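Local coordinates for glycerol-3-phosphate dehydrogenase [NAD(+)] (Dunaliella salina, PDB 6IUY), which probably interconverts sn-glycerol 3-phosphate and dihydroxyacetone phosphate with NAD(+)/NADH, its dehydrogenase part joined to a haloacid dehalogenase-like phosphatase domain, at residues N449-G461 with I502-G516. Numbering follows the deposited sequence.
Sequences NLLADVPGAEMCG and ISPSVRDDTFFESCG
D453 and T510 meet through a short hydrogen bond, T510 OG1 donating to D453 OD2 at 2.6 Å; the hydroxyl arrives on the anti side of the carboxylate, 22° out of its plane. The same oxygen takes a longer bond from R507 N (3.3 Å), which comes from above the plane, so OD2 is gripped by two donors. OD1 turns to its own helix and accepts from G456 N at 2.7 Å, the N-cap bond of helix 454-477. With CG anti to the backbone N (chi1 -172°), the carboxylate reaches from the helix start to the turn-rich stretch that carries R507 and T510. With an alanine in place of D453, T510 OG1 and R507 N would probably lose their shared acceptor, and the first turn of the helix its side-chain cap.

Around this polar centre the packing is close. V506 sets both methyls against G456 CA, each at 3.8 Å, where a side chain on the glycine would clash with V506 CG1 and with D453 OD2. T510 CG2 lies on the G456-A457 peptide, 3.7 Å from A457 N. One turn on, C460 SG approaches the F511 ring obliquely, 3.5 Å from CD1, a sulfur-aromatic contact, while C515 SG rests against A457 CB at 3.9 Å. At the strand end, L451 CD2 packs on E513 CG at 3.6 Å. A water bridges P455 O and S503 OG.

Farther out, D508 forms a salt bridge with R496 of helix 481-502, and D509 one with R496 of the second subunit, tying the loop to the dimer interface. The arrangement is an N-capped helix start packed on the loop between helices 481-502 and 514-526, joining edge strand 446-451 of the eight-stranded nucleotide-binding sheet to the helical C-terminal domain.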
loop_
_atom_site.group_PDB
_atom_site.type_symbol
_atom_site.label_atom_id
_atom_site.label_comp_id
_atom_site.label_asym_id
_atom_site.label_seq_id
_atom_site.Cartn_x
_atom_site.Cartn_y
_atom_site.Cartn_z
ATOM N N ASN A 449 -4.071 -14.560 -4.296
ATOM C CA ASN A 449 -5.031 -13.643 -3.716
ATOM C C ASN A 449 -5.925 -13.079 -4.821
ATOM O O ASN A 449 -5.417 -12.473 -5.774
ATOM C CB ASN A 449 -4.270 -12.527 -2.975
ATOM C CG ASN A 449 -5.178 -11.471 -2.389
ATOM O OD1 ASN A 449 -6.344 -11.726 -2.081
ATOM N ND2 ASN A 449 -4.638 -10.263 -2.221
ATOM N N LEU A 450 -7.244 -13.269 -4.713
ATOM C CA LEU A 450 -8.165 -12.782 -5.755
ATOM C C LEU A 450 -8.601 -11.344 -5.515
ATOM O O LEU A 450 -8.944 -10.949 -4.407
ATOM C CB LEU A 450 -9.410 -13.676 -5.872
ATOM C CG LEU A 450 -9.226 -15.100 -6.391
ATOM C CD1 LEU A 450 -10.568 -15.821 -6.448
ATOM C CD2 LEU A 450 -8.560 -15.147 -7.754
ATOM N N LEU A 451 -8.590 -10.564 -6.582
ATOM C CA LEU A 451 -8.863 -9.148 -6.501
ATOM C C LEU A 451 -9.718 -8.819 -7.686
ATOM O O LEU A 451 -9.545 -9.430 -8.736
ATOM C CB LEU A 451 -7.580 -8.330 -6.545
ATOM C CG LEU A 451 -7.015 -7.750 -5.262
ATOM C CD1 LEU A 451 -6.931 -8.816 -4.223
ATOM C CD2 LEU A 451 -5.640 -7.182 -5.561
ATOM N N ALA A 452 -10.619 -7.852 -7.544
ATOM C CA ALA A 452 -11.423 -7.446 -8.680
ATOM C C ALA A 452 -10.720 -6.377 -9.525
ATOM O O ALA A 452 -11.097 -6.169 -10.683
ATOM C CB ALA A 452 -12.767 -6.958 -8.216
ATOM N N ASP A 453 -9.687 -5.726 -8.973
ATOM C CA ASP A 453 -9.076 -4.546 -9.619
ATOM C C ASP A 453 -8.072 -4.881 -10.734
ATOM O O ASP A 453 -6.853 -4.758 -10.535
ATOM C CB ASP A 453 -8.365 -3.657 -8.568
ATOM C CG ASP A 453 -7.888 -2.324 -9.149
ATOM O OD1 ASP A 453 -8.035 -2.101 -10.372
ATOM O OD2 ASP A 453 -7.359 -1.486 -8.389
ATOM N N VAL A 454 -8.566 -5.260 -11.914
ATOM C CA VAL A 454 -7.669 -5.640 -13.009
ATOM C C VAL A 454 -6.846 -4.444 -13.516
ATOM O O VAL A 454 -5.650 -4.575 -13.787
ATOM C CB VAL A 454 -8.439 -6.267 -14.211
ATOM C CG1 VAL A 454 -7.531 -6.353 -15.436
ATOM C CG2 VAL A 454 -8.974 -7.659 -13.861
ATOM N N PRO A 455 -7.476 -3.274 -13.657
ATOM C CA PRO A 455 -6.666 -2.145 -14.126
ATOM C C PRO A 455 -5.544 -1.735 -13.149
ATOM O O PRO A 455 -4.509 -1.249 -13.598
ATOM C CB PRO A 455 -7.690 -1.011 -14.306
ATOM C CG PRO A 455 -8.968 -1.488 -13.721
ATOM C CD PRO A 455 -8.923 -2.977 -13.629
ATOM N N GLY A 456 -5.724 -1.941 -11.847
ATOM C CA GLY A 456 -4.703 -1.523 -10.888
ATOM C C GLY A 456 -3.533 -2.491 -10.784
ATOM O O GLY A 456 -2.369 -2.070 -10.788
ATOM N N ALA A 457 -3.847 -3.781 -10.678
ATOM C CA ALA A 457 -2.851 -4.845 -10.674
ATOM C C ALA A 457 -1.983 -4.771 -11.920
ATOM O O ALA A 457 -0.744 -4.844 -11.851
ATOM C CB ALA A 457 -3.521 -6.226 -10.595
ATOM N N GLU A 458 -2.643 -4.614 -13.060
ATOM C CA GLU A 458 -1.957 -4.742 -14.324
ATOM C C GLU A 458 -1.058 -3.547 -14.553
ATOM O O GLU A 458 0.057 -3.706 -15.013
ATOM C CB GLU A 458 -2.949 -4.903 -15.488
ATOM C CG GLU A 458 -2.257 -5.360 -16.758
ATOM C CD GLU A 458 -3.222 -5.707 -17.871
ATOM O OE1 GLU A 458 -4.352 -5.187 -17.851
ATOM O OE2 GLU A 458 -2.838 -6.502 -18.765
ATOM N N MET A 459 -1.536 -2.348 -14.236
ATOM C CA MET A 459 -0.723 -1.146 -14.431
ATOM C C MET A 459 0.460 -1.110 -13.443
ATOM O O MET A 459 1.549 -0.638 -13.784
ATOM C CB MET A 459 -1.584 0.115 -14.295
ATOM C CG MET A 459 -0.839 1.386 -14.612
ATOM S SD MET A 459 -0.429 1.621 -16.353
ATOM C CE MET A 459 -2.013 2.216 -16.944
ATOM N N CYS A 460 0.263 -1.641 -12.238
ATOM C CA CYS A 460 1.378 -1.781 -11.297
ATOM C C CYS A 460 2.437 -2.736 -11.814
ATOM O O CYS A 460 3.618 -2.423 -11.785
ATOM C CB CYS A 460 0.906 -2.287 -9.929
ATOM S SG CYS A 460 0.126 -1.019 -8.930
ATOM N N GLY A 461 2.017 -3.918 -12.255
ATOM C CA GLY A 461 2.952 -4.852 -12.852
ATOM C C GLY A 461 3.781 -4.240 -13.975
ATOM O O GLY A 461 4.967 -4.495 -14.060
ATOM N N ILE A 502 -5.392 7.664 -15.348
ATOM C CA ILE A 502 -5.827 6.881 -16.504
ATOM C C ILE A 502 -6.998 5.972 -16.197
ATOM O O ILE A 502 -7.896 5.825 -17.024
ATOM C CB ILE A 502 -4.658 6.066 -17.069
ATOM C CG1 ILE A 502 -3.995 6.876 -18.185
ATOM C CG2 ILE A 502 -5.125 4.721 -17.562
ATOM C CD1 ILE A 502 -2.690 6.346 -18.594
ATOM N N SER A 503 -7.011 5.388 -15.002
ATOM C CA SER A 503 -8.165 4.613 -14.561
ATOM C C SER A 503 -8.484 4.917 -13.097
ATOM O O SER A 503 -7.961 4.261 -12.191
ATOM C CB SER A 503 -7.919 3.113 -14.763
ATOM O OG SER A 503 -6.623 2.736 -14.331
ATOM N N PRO A 504 -9.346 5.925 -12.863
ATOM C CA PRO A 504 -9.608 6.425 -11.506
ATOM C C PRO A 504 -10.337 5.412 -10.634
ATOM O O PRO A 504 -10.355 5.569 -9.407
ATOM C CB PRO A 504 -10.474 7.673 -11.748
ATOM C CG PRO A 504 -10.194 8.072 -13.175
ATOM C CD PRO A 504 -10.002 6.753 -13.891
ATOM N N SER A 505 -10.922 4.390 -11.260
ATOM C CA SER A 505 -11.514 3.262 -10.535
ATOM C C SER A 505 -10.544 2.607 -9.555
ATOM O O SER A 505 -10.963 2.028 -8.553
ATOM C CB SER A 505 -12.002 2.196 -11.519
ATOM O OG SER A 505 -10.916 1.412 -12.004
ATOM N N VAL A 506 -9.249 2.683 -9.863
ATOM C CA VAL A 506 -8.244 1.941 -9.112
ATOM C C VAL A 506 -8.253 2.302 -7.629
ATOM O O VAL A 506 -8.309 3.477 -7.251
ATOM C CB VAL A 506 -6.844 2.171 -9.678
ATOM C CG1 VAL A 506 -5.808 1.490 -8.810
ATOM C CG2 VAL A 506 -6.771 1.647 -11.097
ATOM N N ARG A 507 -8.191 1.271 -6.800
ATOM C CA ARG A 507 -8.254 1.427 -5.356
ATOM C C ARG A 507 -6.876 1.454 -4.700
ATOM O O ARG A 507 -5.993 0.668 -5.060
ATOM C CB ARG A 507 -9.080 0.287 -4.753
ATOM C CG ARG A 507 -10.523 0.253 -5.233
ATOM C CD ARG A 507 -11.258 -0.943 -4.658
ATOM N NE ARG A 507 -12.704 -0.828 -4.836
ATOM C CZ ARG A 507 -13.569 -1.799 -4.551
ATOM N NH1 ARG A 507 -13.138 -2.964 -4.075
ATOM N NH2 ARG A 507 -14.870 -1.607 -4.747
ATOM N N ASP A 508 -6.708 2.350 -3.733
ATOM C CA ASP A 508 -5.473 2.440 -2.969
ATOM C C ASP A 508 -5.051 1.093 -2.406
ATOM O O ASP A 508 -3.859 0.787 -2.374
ATOM C CB ASP A 508 -5.618 3.449 -1.828
ATOM C CG ASP A 508 -5.155 4.843 -2.219
ATOM O OD1 ASP A 508 -4.676 5.018 -3.359
ATOM O OD2 ASP A 508 -5.257 5.767 -1.384
ATOM N N ASP A 509 -6.021 0.294 -1.969
ATOM C CA ASP A 509 -5.733 -1.029 -1.432
ATOM C C ASP A 509 -4.822 -1.835 -2.363
ATOM O O ASP A 509 -3.991 -2.631 -1.910
ATOM C CB ASP A 509 -7.026 -1.809 -1.196
ATOM C CG ASP A 509 -7.718 -1.434 0.102
ATOM O OD1 ASP A 509 -7.027 -1.231 1.123
ATOM O OD2 ASP A 509 -8.964 -1.356 0.103
ATOM N N THR A 510 -4.970 -1.603 -3.662
ATOM C CA THR A 510 -4.297 -2.421 -4.668
ATOM C C THR A 510 -2.774 -2.266 -4.589
ATOM O O THR A 510 -2.037 -3.202 -4.839
ATOM C CB THR A 510 -4.816 -2.061 -6.100
ATOM O OG1 THR A 510 -6.212 -2.386 -6.198
ATOM C CG2 THR A 510 -4.054 -2.820 -7.161
ATOM N N PHE A 511 -2.302 -1.090 -4.205
ATOM C CA PHE A 511 -0.866 -0.844 -4.162
ATOM C C PHE A 511 -0.206 -1.571 -3.011
ATOM O O PHE A 511 0.998 -1.781 -3.031
ATOM C CB PHE A 511 -0.606 0.648 -4.090
ATOM C CG PHE A 511 -1.178 1.385 -5.249
ATOM C CD1 PHE A 511 -0.500 1.423 -6.452
ATOM C CD2 PHE A 511 -2.424 1.993 -5.159
ATOM C CE1 PHE A 511 -1.035 2.087 -7.541
ATOM C CE2 PHE A 511 -2.964 2.659 -6.239
ATOM C CZ PHE A 511 -2.273 2.696 -7.435
ATOM N N PHE A 512 -1.006 -2.001 -2.041
ATOM C CA PHE A 512 -0.507 -2.724 -0.875
ATOM C C PHE A 512 -0.481 -4.221 -1.073
ATOM O O PHE A 512 0.064 -4.947 -0.250
ATOM C CB PHE A 512 -1.352 -2.385 0.363
ATOM C CG PHE A 512 -1.219 -0.949 0.791
ATOM C CD1 PHE A 512 -0.153 -0.545 1.566
ATOM C CD2 PHE A 512 -2.134 -0.003 0.387
ATOM C CE1 PHE A 512 -0.008 0.775 1.947
ATOM C CE2 PHE A 512 -1.995 1.325 0.764
ATOM C CZ PHE A 512 -0.927 1.711 1.538
ATOM N N GLU A 513 -1.075 -4.693 -2.162
ATOM C CA GLU A 513 -1.073 -6.121 -2.448
ATOM C C GLU A 513 0.208 -6.521 -3.178
ATOM O O GLU A 513 1.017 -5.681 -3.563
ATOM C CB GLU A 513 -2.292 -6.521 -3.288
ATOM C CG GLU A 513 -3.638 -6.091 -2.719
ATOM C CD GLU A 513 -4.162 -7.018 -1.617
ATOM O OE1 GLU A 513 -5.297 -6.783 -1.149
ATOM O OE2 GLU A 513 -3.457 -7.973 -1.211
ATOM N N SER A 514 0.360 -7.816 -3.405
ATOM C CA SER A 514 1.576 -8.333 -4.003
ATOM C C SER A 514 1.919 -7.690 -5.348
ATOM O O SER A 514 3.092 -7.532 -5.671
ATOM C CB SER A 514 1.474 -9.853 -4.165
ATOM O OG SER A 514 2.677 -10.362 -4.714
ATOM N N CYS A 515 0.911 -7.319 -6.124
ATOM C CA CYS A 515 1.141 -6.720 -7.442
ATOM C C CYS A 515 1.722 -5.309 -7.367
ATOM O O CYS A 515 2.254 -4.807 -8.358
ATOM C CB CYS A 515 -0.167 -6.665 -8.241
ATOM S SG CYS A 515 -1.534 -5.858 -7.310
ATOM N N GLY A 516 1.607 -4.666 -6.206
ATOM C CA GLY A 516 2.039 -3.287 -6.047
ATOM C C GLY A 516 3.405 -3.158 -5.390
ATOM O O GLY A 516 4.431 -3.299 -6.053
HETATM O O HOH W 1 -4.891 0.651 -15.910
#